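Long-range contacts in ATP12 ATPase (Paracoccus denitrificans, PDB 2ZD2), which probably acts as an ATP12-family chaperone in the assembly of F1-ATPase: residues A[96-101]-A[114-119]; A[110-115]-A[195-200]. The protein carries 1 engineered substitution. All blocks are in the same frame, centred on the assembly; numbering follows the deposited sequence.

How the contacts relate
Running from the N terminus, the chain first reaches 96-101, a short 3-10 turn leading into strand 100-101, and then enters helix 106-126, whose residues 114-119 fold back against that turn. Contact 1 thus closes a short loop, with 12 residues between its segments. Contact 2 starts within that loop, at 110-115, and closes after 79 intervening residues, at the start of helix 197-206; the two loops therefore overlap without nesting, and E114 and G115 belong to both. With centres 8 Å apart, the contacts meet directly where W116 NE1 lies 3.6 Å from I197 CD1. Helix 106-126 is consequently tied both to its preceding strand and to the later helical region.

Contact 1. Residues A[96-101]-A[114-119]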
ATOM      1  N   ASP A  96      12.678   8.166  -5.482  1.00 21.12           N
ATOM      2  CA  ASP A  96      11.724   7.362  -6.224  1.00 19.69           C
ATOM      3  C   ASP A  96      12.369   6.426  -7.255  1.00 18.15           C
ATOM      4  O   ASP A  96      13.230   6.828  -8.037  1.00 21.46           O
ATOM      5  CB  ASP A  96      10.729   8.300  -6.892  1.00 16.56           C
ATOM      6  CG  ASP A  96       9.459   7.606  -7.296  1.00 18.70           C
ATOM      7  OD1 ASP A  96       9.518   6.686  -8.153  1.00 20.18           O
ATOM      8  OD2 ASP A  96       8.390   7.976  -6.755  1.00 21.81           O
ATOM      9  N   LEU A  97      11.949   5.163  -7.226  1.00 15.77           N
ATOM     10  CA  LEU A  97      12.452   4.135  -8.141  1.00 16.55           C
ATOM     11  C   LEU A  97      12.416   4.567  -9.599  1.00 15.00           C
ATOM     12  O   LEU A  97      13.342   4.293 -10.372  1.00 13.63           O
ATOM     13  CB  LEU A  97      11.586   2.877  -8.034  1.00 11.06           C
ATOM     14  CG  LEU A  97      12.009   1.709  -8.930  1.00 15.23           C
ATOM     15  CD1 LEU A  97      13.245   1.035  -8.353  1.00 16.61           C
ATOM     16  CD2 LEU A  97      10.866   0.726  -9.033  1.00 13.38           C
ATOM     17  N   LEU A  98      11.341   5.245  -9.978  1.00 15.54           N
ATOM     18  CA  LEU A  98      11.182   5.627 -11.368  1.00 18.24           C
ATOM     19  C   LEU A  98      12.153   6.691 -11.826  1.00 13.46           C
ATOM     20  O   LEU A  98      12.290   6.917 -13.022  1.00 17.03           O
ATOM     21  CB  LEU A  98       9.753   6.098 -11.645  1.00 13.86           C
ATOM     22  CG  LEU A  98       8.538   5.266 -11.198  1.00 24.82           C
ATOM     23  CD1 LEU A  98       7.346   5.676 -12.023  1.00 19.12           C
ATOM     24  CD2 LEU A  98       8.775   3.772 -11.351  1.00 21.49           C
ATOM     25  N   SER A  99      12.825   7.351 -10.893  1.00 16.50           N
ATOM     26  CA  SER A  99      13.754   8.409 -11.290  1.00 19.13           C
ATOM     27  C   SER A  99      15.183   7.906 -11.484  1.00 20.34           C
ATOM     28  O   SER A  99      16.052   8.674 -11.882  1.00 19.87           O
ATOM     29  CB  SER A  99      13.758   9.545 -10.260  1.00 19.96           C
ATOM     30  OG  SER A  99      14.413   9.144  -9.071  1.00 33.10           O
ATOM     31  N   TYR A 100      15.407   6.615 -11.256  1.00 18.84           N
ATOM     32  CA  TYR A 100      16.751   6.039 -11.375  1.00 18.25           C
ATOM     33  C   TYR A 100      16.846   4.990 -12.463  1.00 18.90           C
ATOM     34  O   TYR A 100      16.379   3.871 -12.271  1.00 22.45           O
ATOM     35  CB  TYR A 100      17.154   5.416 -10.038  1.00 22.36           C
ATOM     36  CG  TYR A 100      17.430   6.451  -8.990  1.00 26.33           C
ATOM     37  CD1 TYR A 100      18.654   7.123  -8.951  1.00 33.00           C
ATOM     38  CD2 TYR A 100      16.436   6.843  -8.108  1.00 33.83           C
ATOM     39  CE1 TYR A 100      18.868   8.164  -8.062  1.00 36.49           C
ATOM     40  CE2 TYR A 100      16.639   7.883  -7.221  1.00 29.77           C
ATOM     41  CZ  TYR A 100      17.847   8.541  -7.206  1.00 33.27           C
ATOM     42  OH  TYR A 100      18.003   9.616  -6.360  1.00 41.44           O
ATOM     43  N   ARG A 101      17.456   5.340 -13.596  1.00 18.79           N
ATOM     44  CA  ARG A 101      17.589   4.397 -14.711  1.00 20.16           C
ATOM     45  C   ARG A 101      18.942   3.685 -14.739  1.00 21.79           C
ATOM     46  O   ARG A 101      19.948   4.227 -14.301  1.00 18.53           O
ATOM     47  CB  ARG A 101      17.402   5.119 -16.048  1.00 19.98           C
ATOM     48  CG  ARG A 101      16.162   5.976 -16.149  1.00 18.48           C
ATOM     49  CD  ARG A 101      14.893   5.157 -15.850  1.00 18.43           C
ATOM     50  NE  ARG A 101      13.745   6.011 -15.532  1.00 21.84           N
ATOM     51  CZ  ARG A 101      12.964   6.597 -16.434  1.00 20.79           C
ATOM     52  NH1 ARG A 101      13.192   6.426 -17.730  1.00 23.23           N
ATOM     53  NH2 ARG A 101      11.947   7.355 -16.034  1.00 23.48           N
ATOM     54  N   GLU A 114      10.311   2.613 -21.495  1.00 24.77           N
ATOM     55  CA  GLU A 114       8.989   2.307 -22.024  1.00 24.95           C
ATOM     56  C   GLU A 114       7.931   2.127 -20.935  1.00 25.58           C
ATOM     57  O   GLU A 114       6.806   2.603 -21.064  1.00 20.72           O
ATOM     58  CB  GLU A 114       9.092   1.073 -22.915  1.00 30.00           C
ATOM     59  CG  GLU A 114      10.014   1.299 -24.121  1.00 38.60           C
ATOM     60  CD  GLU A 114      10.276   0.026 -24.924  1.00 42.67           C
ATOM     61  OE1 GLU A 114      10.962   0.113 -25.970  1.00 45.49           O
ATOM     62  OE2 GLU A 114       9.796  -1.058 -24.507  1.00 44.73           O
ATOM     63  N   GLY A 115       8.296   1.467 -19.847  1.00 21.43           N
ATOM     64  CA  GLY A 115       7.325   1.276 -18.788  1.00 19.03           C
ATOM     65  C   GLY A 115       7.146   2.476 -17.878  1.00 17.60           C
ATOM     66  O   GLY A 115       6.014   2.811 -17.519  1.00 19.73           O
ATOM     67  N   TRP A 116       8.252   3.141 -17.531  1.00 18.93           N
ATOM     68  CA  TRP A 116       8.231   4.275 -16.599  1.00 17.19           C
ATOM     69  C   TRP A 116       7.969   5.690 -17.103  1.00 18.09           C
ATOM     70  O   TRP A 116       7.314   6.505 -16.422  1.00 15.94           O
ATOM     71  CB  TRP A 116       9.539   4.273 -15.795  1.00 13.18           C
ATOM     72  CG  TRP A 116       9.768   2.978 -15.015  1.00 20.82           C
ATOM     73  CD1 TRP A 116       8.837   2.008 -14.731  1.00 18.93           C
ATOM     74  CD2 TRP A 116      10.964   2.597 -14.320  1.00 19.65           C
ATOM     75  NE1 TRP A 116       9.381   1.058 -13.890  1.00 17.72           N
ATOM     76  CE2 TRP A 116      10.683   1.396 -13.625  1.00 15.25           C
ATOM     77  CE3 TRP A 116      12.244   3.154 -14.212  1.00 17.93           C
ATOM     78  CZ2 TRP A 116      11.632   0.752 -12.832  1.00 12.20           C
ATOM     79  CZ3 TRP A 116      13.193   2.500 -13.410  1.00 18.39           C
ATOM     80  CH2 TRP A 116      12.876   1.316 -12.740  1.00 16.27           C
ATOM     81  N   ASP A 117       8.479   6.016 -18.285  1.00 18.02           N
ATOM     82  CA  ASP A 117       8.263   7.361 -18.804  1.00 22.15           C
ATOM     83  C   ASP A 117       6.810   7.807 -18.773  1.00 20.82           C
ATOM     84  O   ASP A 117       6.521   8.972 -18.476  1.00 23.31           O
ATOM     85  CB  ASP A 117       8.841   7.473 -20.209  1.00 20.47           C
ATOM     86  CG  ASP A 117      10.347   7.469 -20.192  1.00 25.69           C
ATOM     87  OD1 ASP A 117      10.917   7.519 -19.082  1.00 22.15           O
ATOM     88  OD2 ASP A 117      10.966   7.420 -21.272  1.00 24.87           O
ATOM     89  N   PRO A 118       5.866   6.890 -19.069  1.00 23.72           N
ATOM     90  CA  PRO A 118       4.443   7.243 -19.053  1.00 23.80           C
ATOM     91  C   PRO A 118       3.970   7.657 -17.648  1.00 22.67           C
ATOM     92  O   PRO A 118       3.102   8.521 -17.492  1.00 22.77           O
ATOM     93  CB  PRO A 118       3.774   5.965 -19.538  1.00 24.68           C
ATOM     94  CG  PRO A 118       4.791   5.395 -20.471  1.00 24.60           C
ATOM     95  CD  PRO A 118       6.065   5.578 -19.710  1.00 17.03           C
ATOM     96  N   LEU A 119       4.541   7.024 -16.628  1.00 21.27           N
ATOM     97  CA  LEU A 119       4.189   7.346 -15.252  1.00 18.67           C
ATOM     98  C   LEU A 119       4.832   8.646 -14.821  1.00 19.51           C
ATOM     99  O   LEU A 119       4.243   9.396 -14.045  1.00 18.77           O
ATOM    100  CB  LEU A 119       4.581   6.210 -14.289  1.00 23.02           C
ATOM    101  CG  LEU A 119       3.513   5.120 -14.091  1.00 23.30           C
ATOM    102  CD1 LEU A 119       2.250   5.749 -13.488  1.00 22.79           C
ATOM    103  CD2 LEU A 119       3.193   4.444 -15.407  1.00 21.54           C
TER
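W116 reaches from helix 106-126 into the 96-101 turn, its large, flat indole offering a face to L98 and an edge to Y100 O and R101 NE. CB lies over one face of the R101 guanidinium, 3.9 Å from NH2. L98 CD2 sits squarely above the five-membered ring, a CH-pi contact 3.6 Å from the centroid. On the six-membered ring, CE3 meets R101 NE and CZ3 meets Y100 O, both in plane; L97 O approaches CZ3 obliquely (3.5 Å), and L97 CD2 packs against CZ2. NE1 donates to L194 O. The bend of R101 at chi2 (-56°) folds its guanidinium beside the 3-10 turn, where NE and NH2 hydrogen-bond side-on to L98 O, NH2 nearly along the C=O axis, NE above the carbonyl plane. End-on, it forms a salt bridge with D117: NH1 (2.9 Å, syn side) and NH2 (3.2 Å) both hydrogen-bond to OD1. Replacing R101 with a leucine would probably leave D117 without its charge partner and L98 O without two donors. L98 CD1 packs against L119 CB. The contact joins strand 100-101 and the preceding 3-10 turn to helix 106-126; parallel strand 134-135 completes this beta-alpha-beta unit, and helix 175-182 packs against L98 and L119.

Contact 2. Residues A[110-115]-A[195-200]; sequences RAQAEG and SRIKEE. Engineered in segment 195-200: K198 (natural residue Asp).
I197 makes most of the apolar contact, projecting from the first turn of helix 197-206 onto helix 106-126 with both of its branches. CG2 lies anti to the backbone N and packs 3.7 Å from A111 CB and 3.8 Å from Q112 CG. The other branch, with CG1 anti to the carbonyl carbon (chi1 -78°), carries CD1 to within 4.0 Å of G115 CA. Small residues suit this surface of helix 106-126: A111 offers a single methyl, and G115 lets the isoleucine tip come so near that a CB there would clash with CD1. A beta-branched isoleucine fits well, because its two arms can reach residues one helical turn apart.

Between Q112 and K198, side by side, the contact is van der Waals alone, with Q112 NE2 4.1 Å from K198 CB. Q112 OE1 accepts a hydrogen bond from A102 N, satisfying the buried amide oxygen while CG packs on I197. K198, engineered in place of the natural aspartate, leads its extended chain away from 110-115 to touch L108, near the start of the same helix.

Charged pairs lie within 195-200 itself. R196, at the N-cap position, forms a salt bridge from NH2 to E199 OE1 (2.8 Å), poorly aimed and hence weak as a hydrogen bond; NH1 makes a longer, straighter one to E200 OE1 (3.3 Å). R208 and E213 extend this network through E200 and R196 respectively.

A branched apolar side chain set against alanine and glycine is characteristic of close helix-helix packing, here joining helix 106-126 to the first turn of helix 197-206 near the surface.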
ATOM      1  N   ARG A 110      16.091   0.698 -22.264  1.00 21.30           N
ATOM      2  CA  ARG A 110      14.894   0.944 -23.068  1.00 19.30           C
ATOM      3  C   ARG A 110      13.634   0.385 -22.373  1.00 16.65           C
ATOM      4  O   ARG A 110      12.544   0.974 -22.438  1.00 17.63           O
ATOM      5  CB  ARG A 110      15.068   0.279 -24.443  1.00 25.95           C
ATOM      6  CG  ARG A 110      13.907   0.551 -25.401  1.00 35.42           C
ATOM      7  CD  ARG A 110      13.950  -0.289 -26.689  1.00 44.80           C
ATOM      8  NE  ARG A 110      14.970   0.146 -27.644  1.00 50.18           N
ATOM      9  CZ  ARG A 110      14.908  -0.080 -28.956  1.00 51.65           C
ATOM     10  NH1 ARG A 110      13.874  -0.732 -29.474  1.00 53.35           N
ATOM     11  NH2 ARG A 110      15.882   0.337 -29.753  1.00 49.63           N
ATOM     12  N   ALA A 111      13.789  -0.752 -21.709  1.00 14.32           N
ATOM     13  CA  ALA A 111      12.660  -1.390 -21.033  1.00 13.69           C
ATOM     14  C   ALA A 111      12.101  -0.453 -19.963  1.00 19.33           C
ATOM     15  O   ALA A 111      10.887  -0.234 -19.872  1.00 21.35           O
ATOM     16  CB  ALA A 111      13.101  -2.687 -20.415  1.00 17.46           C
ATOM     17  N   GLN A 112      13.003   0.090 -19.154  1.00 16.83           N
ATOM     18  CA  GLN A 112      12.619   1.019 -18.100  1.00 16.80           C
ATOM     19  C   GLN A 112      11.960   2.263 -18.676  1.00 16.07           C
ATOM     20  O   GLN A 112      10.951   2.741 -18.165  1.00 14.91           O
ATOM     21  CB  GLN A 112      13.851   1.406 -17.272  1.00 11.27           C
ATOM     22  CG  GLN A 112      14.429   0.246 -16.478  1.00 17.32           C
ATOM     23  CD  GLN A 112      15.608   0.644 -15.628  1.00 22.58           C
ATOM     24  OE1 GLN A 112      16.524   1.328 -16.097  1.00 18.26           O
ATOM     25  NE2 GLN A 112      15.609   0.199 -14.377  1.00 18.46           N
ATOM     26  N   ALA A 113      12.532   2.794 -19.747  1.00 19.11           N
ATOM     27  CA  ALA A 113      11.978   3.986 -20.370  1.00 20.54           C
ATOM     28  C   ALA A 113      10.538   3.744 -20.847  1.00 20.23           C
ATOM     29  O   ALA A 113       9.648   4.547 -20.618  1.00 20.24           O
ATOM     30  CB  ALA A 113      12.879   4.425 -21.570  1.00 18.52           C
ATOM     31  N   GLU A 114      10.311   2.613 -21.495  1.00 24.77           N
ATOM     32  CA  GLU A 114       8.989   2.307 -22.024  1.00 24.95           C
ATOM     33  C   GLU A 114       7.931   2.127 -20.935  1.00 25.58           C
ATOM     34  O   GLU A 114       6.806   2.603 -21.064  1.00 20.72           O
ATOM     35  CB  GLU A 114       9.092   1.073 -22.915  1.00 30.00           C
ATOM     36  CG  GLU A 114      10.014   1.299 -24.121  1.00 38.60           C
ATOM     37  CD  GLU A 114      10.276   0.026 -24.924  1.00 42.67           C
ATOM     38  OE1 GLU A 114      10.962   0.113 -25.970  1.00 45.49           O
ATOM     39  OE2 GLU A 114       9.796  -1.058 -24.507  1.00 44.73           O
ATOM     40  N   GLY A 115       8.296   1.467 -19.847  1.00 21.43           N
ATOM     41  CA  GLY A 115       7.325   1.276 -18.788  1.00 19.03           C
ATOM     42  C   GLY A 115       7.146   2.476 -17.878  1.00 17.60           C
ATOM     43  O   GLY A 115       6.014   2.811 -17.519  1.00 19.73           O
ATOM     44  N   SER A 195       7.502  -2.032 -11.236  1.00  9.66           N
ATOM     45  CA  SER A 195       8.654  -1.920 -10.364  1.00  7.05           C
ATOM     46  C   SER A 195       9.714  -2.977 -10.653  1.00 10.18           C
ATOM     47  O   SER A 195      10.896  -2.737 -10.454  1.00 15.16           O
ATOM     48  CB  SER A 195       8.242  -2.020  -8.882  1.00 15.60           C
ATOM     49  OG  SER A 195       7.806  -3.320  -8.561  1.00 16.10           O
ATOM     50  N   ARG A 196       9.319  -4.145 -11.115  1.00 11.41           N
ATOM     51  CA  ARG A 196      10.352  -5.135 -11.358  1.00 15.54           C
ATOM     52  C   ARG A 196      10.866  -5.284 -12.776  1.00 17.12           C
ATOM     53  O   ARG A 196      11.424  -6.317 -13.112  1.00 15.87           O
ATOM     54  CB  ARG A 196       9.942  -6.495 -10.808  1.00 25.78           C
ATOM     55  CG  ARG A 196       8.676  -7.046 -11.358  1.00 27.77           C
ATOM     56  CD  ARG A 196       8.099  -8.028 -10.316  1.00 34.35           C
ATOM     57  NE  ARG A 196       9.071  -9.036  -9.893  1.00 26.75           N
ATOM     58  CZ  ARG A 196       9.509 -10.028 -10.658  1.00 31.54           C
ATOM     59  NH1 ARG A 196       9.060 -10.166 -11.902  1.00 29.04           N
ATOM     60  NH2 ARG A 196      10.407 -10.880 -10.185  1.00 30.89           N
ATOM     61  N   ILE A 197      10.726  -4.241 -13.592  1.00 12.46           N
ATOM     62  CA  ILE A 197      11.257  -4.298 -14.966  1.00 16.65           C
ATOM     63  C   ILE A 197      12.718  -4.755 -14.976  1.00 16.68           C
ATOM     64  O   ILE A 197      13.110  -5.611 -15.774  1.00 15.51           O
ATOM     65  CB  ILE A 197      11.159  -2.916 -15.663  1.00 15.33           C
ATOM     66  CG1 ILE A 197       9.699  -2.715 -16.101  1.00 16.85           C
ATOM     67  CG2 ILE A 197      12.180  -2.808 -16.865  1.00 10.35           C
ATOM     68  CD1 ILE A 197       9.376  -1.339 -16.616  1.00 20.85           C
ATOM     69  N   LYS A 198      13.544  -4.192 -14.105  1.00 13.72           N
ATOM     70  CA  LYS A 198      14.937  -4.614 -14.088  1.00 16.48           C
ATOM     71  C   LYS A 198      15.097  -6.068 -13.628  1.00 17.87           C
ATOM     72  O   LYS A 198      15.808  -6.869 -14.259  1.00 12.08           O
ATOM     73  CB  LYS A 198      15.763  -3.692 -13.189  1.00 17.38           C
ATOM     74  CG  LYS A 198      17.211  -4.125 -13.018  1.00 18.45           C
ATOM     75  CD  LYS A 198      17.924  -3.203 -12.053  1.00 23.39           C
ATOM     76  CE  LYS A 198      19.229  -3.797 -11.562  1.00 35.68           C
ATOM     77  NZ  LYS A 198      19.864  -2.915 -10.536  1.00 39.05           N
ATOM     78  N   GLU A 199      14.422  -6.418 -12.536  1.00 15.08           N
ATOM     79  CA  GLU A 199      14.483  -7.768 -11.986  1.00 20.98           C
ATOM     80  C   GLU A 199      14.044  -8.816 -13.026  1.00 19.26           C
ATOM     81  O   GLU A 199      14.691  -9.858 -13.214  1.00 18.52           O
ATOM     82  CB  GLU A 199      13.574  -7.826 -10.757  1.00 20.12           C
ATOM     83  CG  GLU A 199      13.670  -9.068  -9.939  1.00 28.78           C
ATOM     84  CD  GLU A 199      12.942  -8.924  -8.599  1.00 23.01           C
ATOM     85  OE1 GLU A 199      11.693  -8.997  -8.563  1.00 30.48           O
ATOM     86  OE2 GLU A 199      13.631  -8.737  -7.586  1.00 26.79           O
ATOM     87  N   GLU A 200      12.947  -8.510 -13.702  1.00 16.73           N
ATOM     88  CA  GLU A 200      12.378  -9.381 -14.715  1.00 18.40           C
ATOM     89  C   GLU A 200      13.338  -9.448 -15.899  1.00 19.12           C
ATOM     90  O   GLU A 200      13.636 -10.521 -16.422  1.00 17.57           O
ATOM     91  CB  GLU A 200      11.011  -8.842 -15.135  1.00 19.44           C
ATOM     92  CG  GLU A 200      10.208  -9.753 -16.020  1.00 31.00           C
ATOM     93  CD  GLU A 200      10.432 -11.224 -15.721  1.00 38.64           C
ATOM     94  OE1 GLU A 200      10.378 -11.626 -14.531  1.00 43.45           O
ATOM     95  OE2 GLU A 200      10.653 -11.987 -16.690  1.00 44.17           O
TER